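Local coordinates for protein argininosuccinate lyase (Chelativorans sp., PDB 6RXA) that catalyses C-N bond cleavage as an EDDS lyase of the aspartase/fumarase superfamily, and by its family may also split argininosuccinate into fumarate and arginine, at residues V135-A146 with L172-L183. The protein carries 2 engineered substitutions. Residues are numbered along the deposited sequence; the frame is centred on the assembly and turned at random.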
ATOM      1  N   VAL A 135      12.968 -19.321   9.678  1.00 12.55           N
ATOM      2  CA  VAL A 135      12.631 -19.802   8.335  1.00 12.22           C
ATOM      3  C   VAL A 135      13.294 -21.146   8.056  1.00 12.89           C
ATOM      4  O   VAL A 135      12.690 -22.017   7.429  1.00 13.78           O
ATOM      5  CB  VAL A 135      12.971 -18.744   7.271  1.00 13.64           C
ATOM      6  CG1 VAL A 135      12.735 -19.281   5.859  1.00 15.24           C
ATOM      7  CG2 VAL A 135      12.130 -17.500   7.499  1.00 13.45           C
ATOM      8  N   ILE A 136      14.529 -21.349   8.536  1.00 12.60           N
ATOM      9  CA  ILE A 136      15.161 -22.660   8.414  1.00 13.33           C
ATOM     10  C   ILE A 136      14.350 -23.713   9.169  1.00 13.51           C
ATOM     11  O   ILE A 136      14.106 -24.812   8.661  1.00 13.90           O
ATOM     12  CB  ILE A 136      16.623 -22.596   8.897  1.00 14.27           C
ATOM     13  CG1 ILE A 136      17.486 -21.819   7.913  1.00 14.20           C
ATOM     14  CG2 ILE A 136      17.164 -24.015   9.109  1.00 15.33           C
ATOM     15  CD1 ILE A 136      18.895 -21.560   8.436  1.00 15.58           C
ATOM     16  N   GLY A 137      13.905 -23.390  10.383  1.00 13.55           N
ATOM     17  CA  GLY A 137      13.100 -24.339  11.137  1.00 14.30           C
ATOM     18  C   GLY A 137      11.803 -24.689  10.431  1.00 14.53           C
ATOM     19  O   GLY A 137      11.344 -25.838  10.474  1.00 14.51           O
ATOM     20  N   TYR A 138      11.195 -23.708   9.778  1.00 13.64           N
ATOM     21  CA  TYR A 138       9.981 -23.926   8.994  1.00 13.30           C
ATOM     22  C   TYR A 138      10.273 -24.824   7.805  1.00 13.44           C
ATOM     23  O   TYR A 138       9.559 -25.807   7.572  1.00 13.80           O
ATOM     24  CB  TYR A 138       9.486 -22.550   8.559  1.00 12.68           C
ATOM     25  CG  TYR A 138       8.192 -22.403   7.787  1.00 13.22           C
ATOM     26  CD1 TYR A 138       7.119 -23.252   7.964  1.00 13.89           C
ATOM     27  CD2 TYR A 138       8.046 -21.348   6.891  1.00 13.53           C
ATOM     28  CE1 TYR A 138       5.938 -23.056   7.258  1.00 14.92           C
ATOM     29  CE2 TYR A 138       6.873 -21.143   6.192  1.00 13.92           C
ATOM     30  CZ  TYR A 138       5.821 -22.008   6.380  1.00 15.01           C
ATOM     31  OH  TYR A 138       4.645 -21.825   5.678  1.00 15.47           O
ATOM     32  N   ARG A 139      11.360 -24.542   7.081  1.00 13.09           N
ATOM     33  CA  ARG A 139      11.731 -25.396   5.960  1.00 12.70           C
ATOM     34  C   ARG A 139      12.059 -26.811   6.426  1.00 13.63           C
ATOM     35  O   ARG A 139      11.688 -27.792   5.762  1.00 13.78           O
ATOM     36  CB  ARG A 139      12.892 -24.778   5.178  1.00 12.49           C
ATOM     37  CG  ARG A 139      13.221 -25.549   3.919  1.00 13.58           C
ATOM     38  CD  ARG A 139      14.374 -24.928   3.177  1.00 15.13           C
ATOM     39  NE  ARG A 139      14.567 -25.600   1.900  1.00 16.22           N
ATOM     40  CZ  ARG A 139      15.639 -25.468   1.137  1.00 16.71           C
ATOM     41  NH1 ARG A 139      16.647 -24.716   1.545  1.00 16.78           N
ATOM     42  NH2 ARG A 139      15.703 -26.095  -0.029  1.00 16.93           N
ATOM     43  N   GLU A 140      12.739 -26.949   7.569  1.00 14.12           N
ATOM     44  CA  GLU A 140      13.026 -28.276   8.110  1.00 14.78           C
ATOM     45  C   GLU A 140      11.737 -29.055   8.338  1.00 15.09           C
ATOM     46  O   GLU A 140      11.625 -30.226   7.954  1.00 15.18           O
ATOM     47  CB  GLU A 140      13.816 -28.181   9.419  1.00 15.07           C
ATOM     48  CG  GLU A 140      15.269 -27.828   9.245  1.00 16.98           C
ATOM     49  CD  GLU A 140      15.978 -27.567  10.554  1.00 20.67           C
ATOM     50  OE1 GLU A 140      15.301 -27.542  11.602  1.00 22.47           O
ATOM     51  OE2 GLU A 140      17.215 -27.360  10.536  1.00 21.57           O
ATOM     52  N   ALA A 141      10.748 -28.421   8.973  1.00 14.48           N
ATOM     53  CA  ALA A 141       9.488 -29.107   9.240  1.00 14.00           C
ATOM     54  C   ALA A 141       8.797 -29.522   7.946  1.00 13.96           C
ATOM     55  O   ALA A 141       8.240 -30.625   7.860  1.00 13.50           O
ATOM     56  CB  ALA A 141       8.581 -28.221  10.079  1.00 13.88           C
ATOM     57  N   VAL A 142       8.833 -28.657   6.935  1.00 14.25           N
ATOM     58  CA  VAL A 142       8.212 -28.932   5.636  1.00 13.60           C
ATOM     59  C   VAL A 142       8.875 -30.125   4.956  1.00 13.92           C
ATOM     60  O   VAL A 142       8.198 -31.038   4.474  1.00 13.91           O
ATOM     61  CB  VAL A 142       8.291 -27.663   4.769  1.00 13.87           C
ATOM     62  CG1 VAL A 142       8.020 -27.938   3.301  1.00 14.00           C
ATOM     63  CG2 VAL A 142       7.333 -26.594   5.305  1.00 13.66           C
ATOM     64  N   VAL A 143      10.208 -30.120   4.874  1.00 14.26           N
ATOM     65  CA  VAL A 143      10.919 -31.185   4.174  1.00 14.61           C
ATOM     66  C   VAL A 143      10.810 -32.502   4.933  1.00 15.30           C
ATOM     67  O   VAL A 143      10.605 -33.567   4.332  1.00 15.05           O
ATOM     68  CB  VAL A 143      12.387 -30.780   3.956  1.00 15.84           C
ATOM     69  CG1 VAL A 143      13.181 -31.940   3.375  1.00 16.66           C
ATOM     70  CG2 VAL A 143      12.482 -29.590   3.040  1.00 15.27           C
ATOM     71  N   HIS A 144      10.941 -32.455   6.261  1.00 15.48           N
ATOM     72  CA  HIS A 144      10.867 -33.679   7.054  1.00 16.44           C
ATOM     73  C   HIS A 144       9.465 -34.277   7.002  1.00 15.87           C
ATOM     74  O   HIS A 144       9.308 -35.503   6.969  1.00 17.06           O
ATOM     75  CB  HIS A 144      11.350 -33.401   8.474  1.00 18.98           C
ATOM     76  CG  HIS A 144      12.743 -32.843   8.527  1.00 24.55           C
ATOM     77  ND1 HIS A 144      13.329 -32.401   9.694  1.00 26.62           N
ATOM     78  CD2 HIS A 144      13.663 -32.651   7.550  1.00 26.18           C
ATOM     79  CE1 HIS A 144      14.549 -31.962   9.435  1.00 27.41           C
ATOM     80  NE2 HIS A 144      14.774 -32.095   8.139  1.00 26.94           N
ATOM     81  N   LYS A 145       8.433 -33.423   6.960  1.00 14.79           N
ATOM     82  CA  LYS A 145       7.067 -33.900   6.750  1.00 15.20           C
ATOM     83  C   LYS A 145       6.912 -34.517   5.364  1.00 15.20           C
ATOM     84  O   LYS A 145       6.325 -35.597   5.218  1.00 16.11           O
ATOM     85  CB  LYS A 145       6.085 -32.743   6.957  1.00 15.60           C
ATOM     86  CG  LYS A 145       4.606 -33.133   7.042  1.00 15.03           C
ATOM     87  CD  LYS A 145       4.228 -33.801   8.356  1.00 15.63           C
ATOM     88  CE  LYS A 145       2.714 -33.805   8.552  1.00 16.46           C
ATOM     89  NZ  LYS A 145       2.355 -34.302   9.905  1.00 17.52           N
ATOM     90  N   ALA A 146       7.453 -33.861   4.336  1.00 14.48           N
ATOM     91  CA  ALA A 146       7.354 -34.406   2.986  1.00 15.85           C
ATOM     92  C   ALA A 146       7.931 -35.811   2.916  1.00 16.76           C
ATOM     93  O   ALA A 146       7.380 -36.687   2.234  1.00 16.48           O
ATOM     94  CB  ALA A 146       8.086 -33.503   1.997  1.00 15.31           C
ATOM     95  N   LEU A 172       4.399 -30.367  -0.427  1.00 12.64           N
ATOM     96  CA  LEU A 172       5.286 -29.752   0.556  1.00 13.09           C
ATOM     97  C   LEU A 172       6.607 -29.331  -0.065  1.00 12.86           C
ATOM     98  O   LEU A 172       7.186 -28.322   0.344  1.00 13.90           O
ATOM     99  CB  LEU A 172       5.489 -30.685   1.747  1.00 13.37           C
ATOM    100  CG  LEU A 172       4.228 -30.835   2.597  1.00 15.55           C
ATOM    101  CD1 LEU A 172       4.351 -32.027   3.544  1.00 17.59           C
ATOM    102  CD2 LEU A 172       3.957 -29.560   3.386  1.00 15.81           C
ATOM    103  N   MET A 173       7.085 -30.047  -1.080  1.00 12.80           N
ATOM    104  CA  MET A 173       8.336 -29.644  -1.701  1.00 13.77           C
ATOM    105  C   MET A 173       8.189 -28.387  -2.547  1.00 13.73           C
ATOM    106  O   MET A 173       9.193 -27.724  -2.804  1.00 13.98           O
ATOM    107  CB  MET A 173       8.975 -30.803  -2.453  1.00 15.09           C
ATOM    108  CG  MET A 173       9.432 -31.913  -1.501  1.00 15.71           C
ATOM    109  SD  MET A 173      10.393 -31.379  -0.070  1.00 15.07           S
ATOM    110  CE  MET A 173      11.890 -30.836  -0.879  1.00 16.57           C
ATOM    111  N   ALA A 174       6.970 -28.010  -2.956  1.00 13.72           N
ATOM    112  CA  ALA A 174       6.793 -26.684  -3.541  1.00 13.53           C
ATOM    113  C   ALA A 174       7.095 -25.618  -2.505  1.00 13.65           C
ATOM    114  O   ALA A 174       7.792 -24.634  -2.785  1.00 13.14           O
ATOM    115  CB  ALA A 174       5.362 -26.521  -4.068  1.00 13.53           C
ATOM    116  N   ILE A 175       6.588 -25.817  -1.286  1.00 12.84           N
ATOM    117  CA  ILE A 175       6.848 -24.881  -0.197  1.00 12.36           C
ATOM    118  C   ILE A 175       8.342 -24.826   0.099  1.00 12.11           C
ATOM    119  O   ILE A 175       8.907 -23.747   0.284  1.00 12.78           O
ATOM    120  CB  ILE A 175       6.007 -25.259   1.036  1.00 12.90           C
ATOM    121  CG1 ILE A 175       4.514 -25.361   0.691  1.00 14.13           C
ATOM    122  CG2 ILE A 175       6.260 -24.269   2.160  1.00 13.29           C
ATOM    123  CD1 ILE A 175       3.891 -24.102   0.144  1.00 15.22           C
ATOM    124  N   SER A 176       9.022 -25.982   0.082  1.00 12.63           N
ATOM    125  CA  SER A 176      10.460 -25.977   0.339  1.00 13.16           C
ATOM    126  C   SER A 176      11.207 -25.112  -0.674  1.00 13.34           C
ATOM    127  O   SER A 176      12.129 -24.373  -0.305  1.00 12.78           O
ATOM    128  CB  SER A 176      11.010 -27.405   0.357  1.00 13.70           C
ATOM    129  OG  SER A 176      12.426 -27.393   0.571  1.00 13.70           O
ATOM    130  N   GLU A 177      10.829 -25.191  -1.952  1.00 13.25           N
ATOM    131  CA  GLU A 177      11.512 -24.409  -2.984  1.00 13.42           C
ATOM    132  C   GLU A 177      11.225 -22.921  -2.819  1.00 12.56           C
ATOM    133  O   GLU A 177      12.124 -22.088  -2.996  1.00 13.09           O
ATOM    134  CB  GLU A 177      11.106 -24.947  -4.368  1.00 14.39           C
ATOM    135  CG  GLU A 177      11.918 -24.363  -5.538  1.00 15.31           C
ATOM    136  CD  GLU A 177      11.841 -25.176  -6.823  1.00 16.69           C
ATOM    137  OE1 GLU A 177      11.277 -26.286  -6.826  1.00 17.21           O
ATOM    138  OE2 GLU A 177      12.395 -24.696  -7.837  1.00 17.58           O
ATOM    139  N   ASN A 178       9.981 -22.569  -2.464  1.00 11.43           N
ATOM    140  CA  ASN A 178       9.643 -21.193  -2.106  1.00 12.30           C
ATOM    141  C   ASN A 178      10.544 -20.687  -0.989  1.00 12.79           C
ATOM    142  O   ASN A 178      11.094 -19.577  -1.059  1.00 13.60           O
ATOM    143  CB  ASN A 178       8.176 -21.151  -1.662  1.00 12.75           C
ATOM    144  CG  ASN A 178       7.797 -19.850  -0.948  1.00 13.39           C
ATOM    145  OD1 ASN A 178       8.219 -19.600   0.188  1.00 13.89           O
ATOM    146  ND2 ASN A 178       6.968 -19.031  -1.599  1.00 13.75           N
ATOM    147  N   LEU A 179      10.718 -21.502   0.045  1.00 13.13           N
ATOM    148  CA  LEU A 179      11.491 -21.088   1.202  1.00 12.83           C
ATOM    149  C   LEU A 179      12.968 -20.976   0.877  1.00 13.30           C
ATOM    150  O   LEU A 179      13.650 -20.102   1.418  1.00 13.34           O
ATOM    151  CB  LEU A 179      11.263 -22.071   2.344  1.00 12.43           C
ATOM    152  CG  LEU A 179       9.846 -22.092   2.898  1.00 12.72           C
ATOM    153  CD1 LEU A 179       9.659 -23.178   3.955  1.00 12.94           C
ATOM    154  CD2 LEU A 179       9.469 -20.733   3.487  1.00 13.42           C
ATOM    155  N   ALA A 180      13.485 -21.838   0.011  1.00 13.30           N
ATOM    156  CA  ALA A 180      14.877 -21.712  -0.394  1.00 13.42           C
ATOM    157  C   ALA A 180      15.134 -20.348  -1.019  1.00 13.21           C
ATOM    158  O   ALA A 180      16.141 -19.696  -0.715  1.00 14.39           O
ATOM    159  CB  ALA A 180      15.237 -22.846  -1.343  1.00 14.02           C
ATOM    160  N   LYS A 181      14.213 -19.878  -1.865  1.00 12.98           N
ATOM    161  CA  LYS A 181      14.399 -18.588  -2.515  1.00 12.97           C
ATOM    162  C   LYS A 181      14.238 -17.443  -1.522  1.00 12.62           C
ATOM    163  O   LYS A 181      14.956 -16.441  -1.601  1.00 13.46           O
ATOM    164  CB  LYS A 181      13.465 -18.458  -3.718  1.00 13.12           C
ATOM    165  CG  LYS A 181      13.919 -19.342  -4.880  1.00 14.09           C
ATOM    166  CD  LYS A 181      13.041 -19.169  -6.106  1.00 15.32           C
ATOM    167  CE  LYS A 181      11.657 -19.725  -5.854  1.00 18.97           C
ATOM    168  NZ  LYS A 181      10.945 -19.916  -7.161  1.00 24.72           N
ATOM    169  N   ASN A 182      13.315 -17.573  -0.561  1.00 12.51           N
ATOM    170  CA  ASN A 182      13.201 -16.559   0.483  1.00 12.24           C
ATOM    171  C   ASN A 182      14.447 -16.507   1.362  1.00 12.66           C
ATOM    172  O   ASN A 182      14.868 -15.422   1.780  1.00 13.34           O
ATOM    173  CB  ASN A 182      11.923 -16.774   1.294  1.00 11.86           C
ATOM    174  CG  ASN A 182      10.698 -16.234   0.571  1.00 12.47           C
ATOM    175  OD1 ASN A 182      10.723 -15.117   0.054  1.00 14.06           O
ATOM    176  ND2 ASN A 182       9.641 -17.032   0.500  1.00 12.92           N
ATOM    177  N   LEU A 183      15.076 -17.657   1.621  1.00 12.43           N
ATOM    178  CA  LEU A 183      16.332 -17.642   2.370  1.00 12.84           C
ATOM    179  C   LEU A 183      17.421 -16.917   1.582  1.00 13.39           C
ATOM    180  O   LEU A 183      18.203 -16.158   2.158  1.00 14.56           O
ATOM    181  CB  LEU A 183      16.743 -19.067   2.737  1.00 12.81           C
ATOM    182  CG  LEU A 183      15.936 -19.654   3.902  1.00 14.28           C
ATOM    183  CD1 LEU A 183      16.086 -21.153   3.958  1.00 15.10           C
ATOM    184  CD2 LEU A 183      16.333 -19.036   5.253  1.00 14.99           C
TER
HETATM  185  O   HOH W   1      13.677 -27.340  -1.970  1.00 17.14           O
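Arg139 NE donates a nearly straight hydrogen bond to Ser176 OG, 3.1 Å long, with the hydroxyl lying in the guanidinium plane. Ala180 CB sits over one face of the same group, 3.5 Å from Arg139 NH2. A water closes the triangle, accepting from Arg139 NH2 and lying 2.8 Å from Ser176 OG. The arginine chain is extended (chi2 -179°, chi3 -174°), which carries it as a knob into the hole formed by Ser176, Leu179, Ala180 and Leu183. Leu179 is a knob in return, set among Val135, Tyr138, Arg139 and Val142. Its CD1 lies over the Tyr138 ring face, 4.2 Å from the centroid, a CH-pi contact. Val142 wedges CG1 between Leu172 and Ser176. At the far end, Ala146 CB meets Met173 SD at 3.8 Å.

Glu464 and Asp468 of helix 451-500 form salt bridges with the Arg139 head and fix its position. A leucine in place of Arg139 would probably leave the carboxylates of Glu464 and Asp468 without this cationic partner and take the NE donor from Ser176 OG. Helix 236-262 packs on Val135 and Leu179. The axes of segments 135-146 and 172-183 run roughly antiparallel, at 154°, and approach to 8.7 Å, with knobs-into-holes packing, as in the long central helical bundle of the aspartase/fumarase fold.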